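Local coordinates for ABC sugar transporter, periplasmic sugar binding protein (Legionella pneumophila subsp. pneumophila, PDB 3ROT) that probably binds a carbohydrate in the periplasm as the solute-binding component of an ABC sugar transporter, at residues N45-P48 and K49-F53; S232-K236 and K237-Y241. One frame throughout, in Å; residues are numbered along the deposited sequence.

Interaction 1 (N45-P48 and K49-F53); sequences NDVP and KQVQF
The carboxylate of Asp46 meets the backbone N of Lys49 at the first turn of helix 47-59, a worked example of how a helix start pays for amides that have no earlier carbonyl to bond. Asp46 is the N-cap: its OD1 accepts from Lys49 N at 2.9 Å, although the oxygen is modelled implausibly near the Lys49 side chain, so its exact place is doubtful. The backbone of the same residue serves the next donor, since Asp46 O takes Gln50 N at 3.1 Å and thereby opens the regular helical pattern. Val47 O then receives Val51 N at 2.8 Å, while Pro48 O accepts from Gln52 N at 3.0 Å. Pro48 sits in the first turn, where its missing N-H costs no bond. Beside the Val47-Val51 bond the two valines make a loose apolar contact, Val47 CG1 lying 4.2 Å from Val51 CG2. The buried Gln50 runs inward on an extended chain (chi1 166°, chi2 172°), toward strand 5-9, and its NE2 is taken up by Thr68 OG1, joining the helix start to the residue just after strand 64-67. Lys49 NZ stays 5.3 Å from Asp46 OD2, without a salt bridge. Side chain and main chain of Asp46 thus share the capping work, and its negative charge would probably suit the positive end of the helix dipole.

Interaction 2 (S232-K236 and K237-Y241); sequences SLIHK and KLVNY
Two peptide carbonyls are the flat groups on which helix 228-235 closes: that of Ile234 has Lys237 N above its face, that of Leu233 has Leu238 N nearly end-on. Leu238 N meets Leu233 O at 2.9 Å (C=O...N 162°), and Val239 N adds a weak second bond to Leu233 O at 3.4 Å. Lys237 N stands 64° out of the carbonyl plane of Ile234, 2.9 Å from Ile234 O. A water also donates to Ile234 O and to Val239 O, bridging the last helical turn and the loop after it. With Lys237 at positive phi, the 6→1 bond from Leu238 N to Leu233 O and the 5→2 bond from Lys237 N to Ile234 O make a Schellman motif. Its usual apolar partner pair is present, Leu233 CD2 resting 3.7 Å from Leu238 CD1 as the two side chains cross at a slant. Val239, with CG1 anti to its backbone N (chi1 167°), spreads its branches between two neighbours: CG2 reaches Leu233 CB at 3.7 Å and CG1 reaches Ile234 CG1 at 4.0 Å. Leu208 of helix 197-208 packs on Leu233 and Leu238, and Leu200 of that helix on Val239, which also touches Val221 of strand 220-224; beyond, the chain leads to strand 241-243, and Tyr241 lies against helix 112-126.

Interaction 1 comes first along the chain and begins a helix; interaction 2 ends one, nearly two hundred residues later. Their centres lie 34 Å apart, with nearest atoms about 21 Å apart, on opposite sides of the chain's centre. Helix 47-59 belongs with the six-stranded parallel sheet, near strands 5-9 and 64-67, whereas helix 228-235 leads into strand 241-243, an outermost strand of the five-stranded sheet. The two contacts sit in different lobes of a two-lobed periplasmic binding protein fold, with the sugar probably bound in the cleft between them, as in relatives. Asn45 in interaction 1 touches Gln139 of the other lobe, and Ser232 in interaction 2 packs on Ser232 of the second subunit.

Interaction 1 (N45-P48 and K49-F53)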
loop_
_atom_site.group_PDB
_atom_site.type_symbol
_atom_site.label_atom_id
_atom_site.label_comp_id
_atom_site.label_asym_id
_atom_site.label_seq_id
_atom_site.Cartn_x
_atom_site.Cartn_y
_atom_site.Cartn_z
ATOM N N ASN A 45 -9.554 6.023 0.003
ATOM C CA ASN A 45 -10.872 6.531 0.363
ATOM C C ASN A 45 -11.164 7.906 -0.235
ATOM O O ASN A 45 -10.507 8.892 0.103
ATOM C CB ASN A 45 -11.011 6.600 1.886
ATOM C CG ASN A 45 -12.170 7.471 2.324
ATOM O OD1 ASN A 45 -13.288 7.346 1.814
ATOM N ND2 ASN A 45 -11.912 8.358 3.279
ATOM N N ASP A 46 -12.158 7.956 -1.121
ATOM C CA ASP A 46 -12.570 9.197 -1.781
ATOM C C ASP A 46 -14.030 9.052 -2.218
ATOM O O ASP A 46 -14.306 8.589 -3.325
ATOM C CB ASP A 46 -11.695 9.453 -3.008
ATOM C CG ASP A 46 -11.838 10.865 -3.544
ATOM O OD1 ASP A 46 -12.981 11.340 -3.710
ATOM O OD2 ASP A 46 -10.799 11.500 -3.807
ATOM N N VAL A 47 -14.955 9.456 -1.350
ATOM C CA VAL A 47 -16.391 9.351 -1.622
ATOM C C VAL A 47 -16.899 10.171 -2.808
ATOM O O VAL A 47 -17.483 9.624 -3.744
ATOM C CB VAL A 47 -17.221 9.736 -0.371
ATOM C CG1 VAL A 47 -18.714 9.622 -0.676
ATOM C CG2 VAL A 47 -16.849 8.834 0.793
ATOM N N PRO A 48 -16.702 11.498 -2.781
ATOM C CA PRO A 48 -17.175 12.315 -3.903
ATOM C C PRO A 48 -16.693 11.780 -5.261
ATOM O O PRO A 48 -17.433 11.796 -6.245
ATOM C CB PRO A 48 -16.633 13.708 -3.568
ATOM C CG PRO A 48 -15.424 13.421 -2.723
ATOM C CD PRO A 48 -15.899 12.301 -1.843
ATOM N N LYS A 49 -15.456 11.299 -5.303
ATOM C CA LYS A 49 -14.905 10.736 -6.531
ATOM C C LYS A 49 -15.717 9.500 -6.924
ATOM O O LYS A 49 -16.081 9.324 -8.093
ATOM C CB LYS A 49 -13.446 10.349 -6.318
ATOM C CG LYS A 49 -12.751 9.852 -7.561
ATOM C CD LYS A 49 -12.866 10.859 -8.690
ATOM C CE LYS A 49 -11.737 10.680 -9.686
ATOM N NZ LYS A 49 -10.412 10.847 -9.010
ATOM N N GLN A 50 -16.000 8.647 -5.943
ATOM C CA GLN A 50 -16.785 7.444 -6.198
ATOM C C GLN A 50 -18.182 7.816 -6.682
ATOM O O GLN A 50 -18.729 7.162 -7.567
ATOM C CB GLN A 50 -16.887 6.574 -4.934
ATOM C CG GLN A 50 -17.963 5.489 -5.038
ATOM C CD GLN A 50 -17.942 4.501 -3.887
ATOM O OE1 GLN A 50 -17.570 4.840 -2.766
ATOM N NE2 GLN A 50 -18.367 3.269 -4.159
ATOM N N VAL A 51 -18.759 8.864 -6.099
ATOM C CA VAL A 51 -20.087 9.312 -6.499
ATOM C C VAL A 51 -20.053 9.715 -7.973
ATOM O O VAL A 51 -20.964 9.395 -8.735
ATOM C CB VAL A 51 -20.569 10.511 -5.637
ATOM C CG1 VAL A 51 -21.792 11.158 -6.275
ATOM C CG2 VAL A 51 -20.911 10.034 -4.233
ATOM N N GLN A 52 -18.994 10.406 -8.375
ATOM C CA GLN A 52 -18.864 10.816 -9.765
ATOM C C GLN A 52 -18.726 9.577 -10.656
ATOM O O GLN A 52 -19.306 9.516 -11.740
ATOM C CB GLN A 52 -17.656 11.741 -9.929
ATOM C CG GLN A 52 -17.464 12.252 -11.345
ATOM C CD GLN A 52 -18.763 12.720 -11.974
ATOM O OE1 GLN A 52 -19.524 13.484 -11.370
ATOM N NE2 GLN A 52 -19.023 12.270 -13.199
ATOM N N PHE A 53 -17.960 8.590 -10.195
ATOM C CA PHE A 53 -17.796 7.348 -10.955
ATOM C C PHE A 53 -19.159 6.704 -11.238
ATOM O O PHE A 53 -19.464 6.328 -12.374
ATOM C CB PHE A 53 -16.926 6.353 -10.184
ATOM C CG PHE A 53 -15.450 6.627 -10.277
ATOM C CD1 PHE A 53 -14.842 6.826 -11.513
ATOM C CD2 PHE A 53 -14.661 6.643 -9.132
ATOM C CE1 PHE A 53 -13.466 7.033 -11.608
ATOM C CE2 PHE A 53 -13.289 6.850 -9.217
ATOM C CZ PHE A 53 -12.690 7.044 -10.459
#

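Interaction 2 (S232-K236 and K237-Y241)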
loop_
_atom_site.group_PDB
_atom_site.type_symbol
_atom_site.label_atom_id
_atom_site.label_comp_id
_atom_site.label_asym_id
_atom_site.label_seq_id
_atom_site.Cartn_x
_atom_site.Cartn_y
_atom_site.Cartn_z
ATOM N N SER A 232 1.192 -13.632 6.616
ATOM C CA SER A 232 2.565 -13.813 7.057
ATOM C C SER A 232 2.683 -13.536 8.548
ATOM O O SER A 232 3.346 -14.277 9.271
ATOM C CB SER A 232 3.506 -12.886 6.293
ATOM O OG SER A 232 4.839 -13.102 6.710
ATOM N N LEU A 233 2.041 -12.465 9.007
ATOM C CA LEU A 233 2.091 -12.106 10.417
ATOM C C LEU A 233 1.409 -13.171 11.266
ATOM O O LEU A 233 1.796 -13.398 12.413
ATOM C CB LEU A 233 1.444 -10.735 10.636
ATOM C CG LEU A 233 2.261 -9.574 10.050
ATOM C CD1 LEU A 233 1.377 -8.348 9.903
ATOM C CD2 LEU A 233 3.475 -9.280 10.941
ATOM N N ILE A 234 0.397 -13.829 10.708
ATOM C CA ILE A 234 -0.284 -14.888 11.441
ATOM C C ILE A 234 0.686 -16.063 11.648
ATOM O O ILE A 234 0.796 -16.603 12.754
ATOM C CB ILE A 234 -1.535 -15.400 10.686
ATOM C CG1 ILE A 234 -2.660 -14.362 10.753
ATOM C CG2 ILE A 234 -2.018 -16.689 11.312
ATOM C CD1 ILE A 234 -3.875 -14.723 9.917
ATOM N N HIS A 235 1.385 -16.446 10.583
ATOM C CA HIS A 235 2.345 -17.545 10.639
ATOM C C HIS A 235 3.474 -17.270 11.628
ATOM O O HIS A 235 4.025 -18.198 12.215
ATOM C CB HIS A 235 2.933 -17.815 9.245
ATOM C CG HIS A 235 1.932 -18.329 8.253
ATOM N ND1 HIS A 235 2.253 -18.592 6.936
ATOM C CD2 HIS A 235 0.613 -18.621 8.383
ATOM C CE1 HIS A 235 1.177 -19.022 6.299
ATOM N NE2 HIS A 235 0.169 -19.050 7.154
ATOM N N LYS A 236 3.816 -15.998 11.814
ATOM C CA LYS A 236 4.877 -15.616 12.747
ATOM C C LYS A 236 4.345 -15.409 14.166
ATOM O O LYS A 236 5.089 -15.014 15.065
ATOM C CB LYS A 236 5.550 -14.326 12.287
ATOM C CG LYS A 236 6.262 -14.429 10.956
ATOM C CD LYS A 236 6.838 -13.092 10.548
ATOM C CE LYS A 236 7.689 -13.230 9.304
ATOM N NZ LYS A 236 8.825 -14.161 9.540
ATOM N N LYS A 237 3.055 -15.673 14.353
ATOM C CA LYS A 237 2.394 -15.507 15.648
ATOM C C LYS A 237 2.428 -14.076 16.182
ATOM O O LYS A 237 2.467 -13.847 17.395
ATOM C CB LYS A 237 2.983 -16.467 16.690
ATOM C CG LYS A 237 2.685 -17.935 16.407
ATOM C CD LYS A 237 3.129 -18.827 17.557
ATOM C CE LYS A 237 2.901 -20.299 17.239
ATOM N NZ LYS A 237 1.478 -20.580 16.898
ATOM N N LEU A 238 2.401 -13.110 15.273
ATOM C CA LEU A 238 2.397 -11.711 15.672
ATOM C C LEU A 238 0.959 -11.190 15.640
ATOM O O LEU A 238 0.670 -10.109 16.138
ATOM C CB LEU A 238 3.297 -10.891 14.739
ATOM C CG LEU A 238 4.793 -11.215 14.822
ATOM C CD1 LEU A 238 5.553 -10.393 13.787
ATOM C CD2 LEU A 238 5.310 -10.919 16.223
ATOM N N VAL A 239 0.077 -11.983 15.035
ATOM C CA VAL A 239 -1.357 -11.691 14.909
ATOM C C VAL A 239 -2.054 -13.008 15.263
ATOM O O VAL A 239 -1.709 -14.056 14.719
ATOM C CB VAL A 239 -1.728 -11.268 13.457
ATOM C CG1 VAL A 239 -3.246 -11.272 13.270
ATOM C CG2 VAL A 239 -1.174 -9.872 13.163
ATOM N N ASN A 240 -3.020 -12.945 16.176
ATOM C CA ASN A 240 -3.733 -14.131 16.662
ATOM C C ASN A 240 -4.887 -14.694 15.839
ATOM O O ASN A 240 -5.019 -15.916 15.704
ATOM C CB ASN A 240 -4.263 -13.869 18.078
ATOM C CG ASN A 240 -3.188 -13.960 19.133
ATOM O OD1 ASN A 240 -1.999 -13.867 18.840
ATOM N ND2 ASN A 240 -3.605 -14.130 20.379
ATOM N N TYR A 241 -5.736 -13.811 15.322
ATOM C CA TYR A 241 -6.902 -14.238 14.572
ATOM C C TYR A 241 -7.371 -13.133 13.642
ATOM O O TYR A 241 -7.388 -11.958 14.011
ATOM C CB TYR A 241 -8.027 -14.582 15.547
ATOM C CG TYR A 241 -9.142 -15.393 14.951
ATOM C CD1 TYR A 241 -9.031 -16.776 14.831
ATOM C CD2 TYR A 241 -10.312 -14.783 14.509
ATOM C CE1 TYR A 241 -10.059 -17.534 14.287
ATOM C CE2 TYR A 241 -11.350 -15.535 13.962
ATOM C CZ TYR A 241 -11.213 -16.910 13.859
ATOM O OH TYR A 241 -12.248 -17.665 13.360
HETATM O O HOH W 1 -1.105 -16.941 14.867
#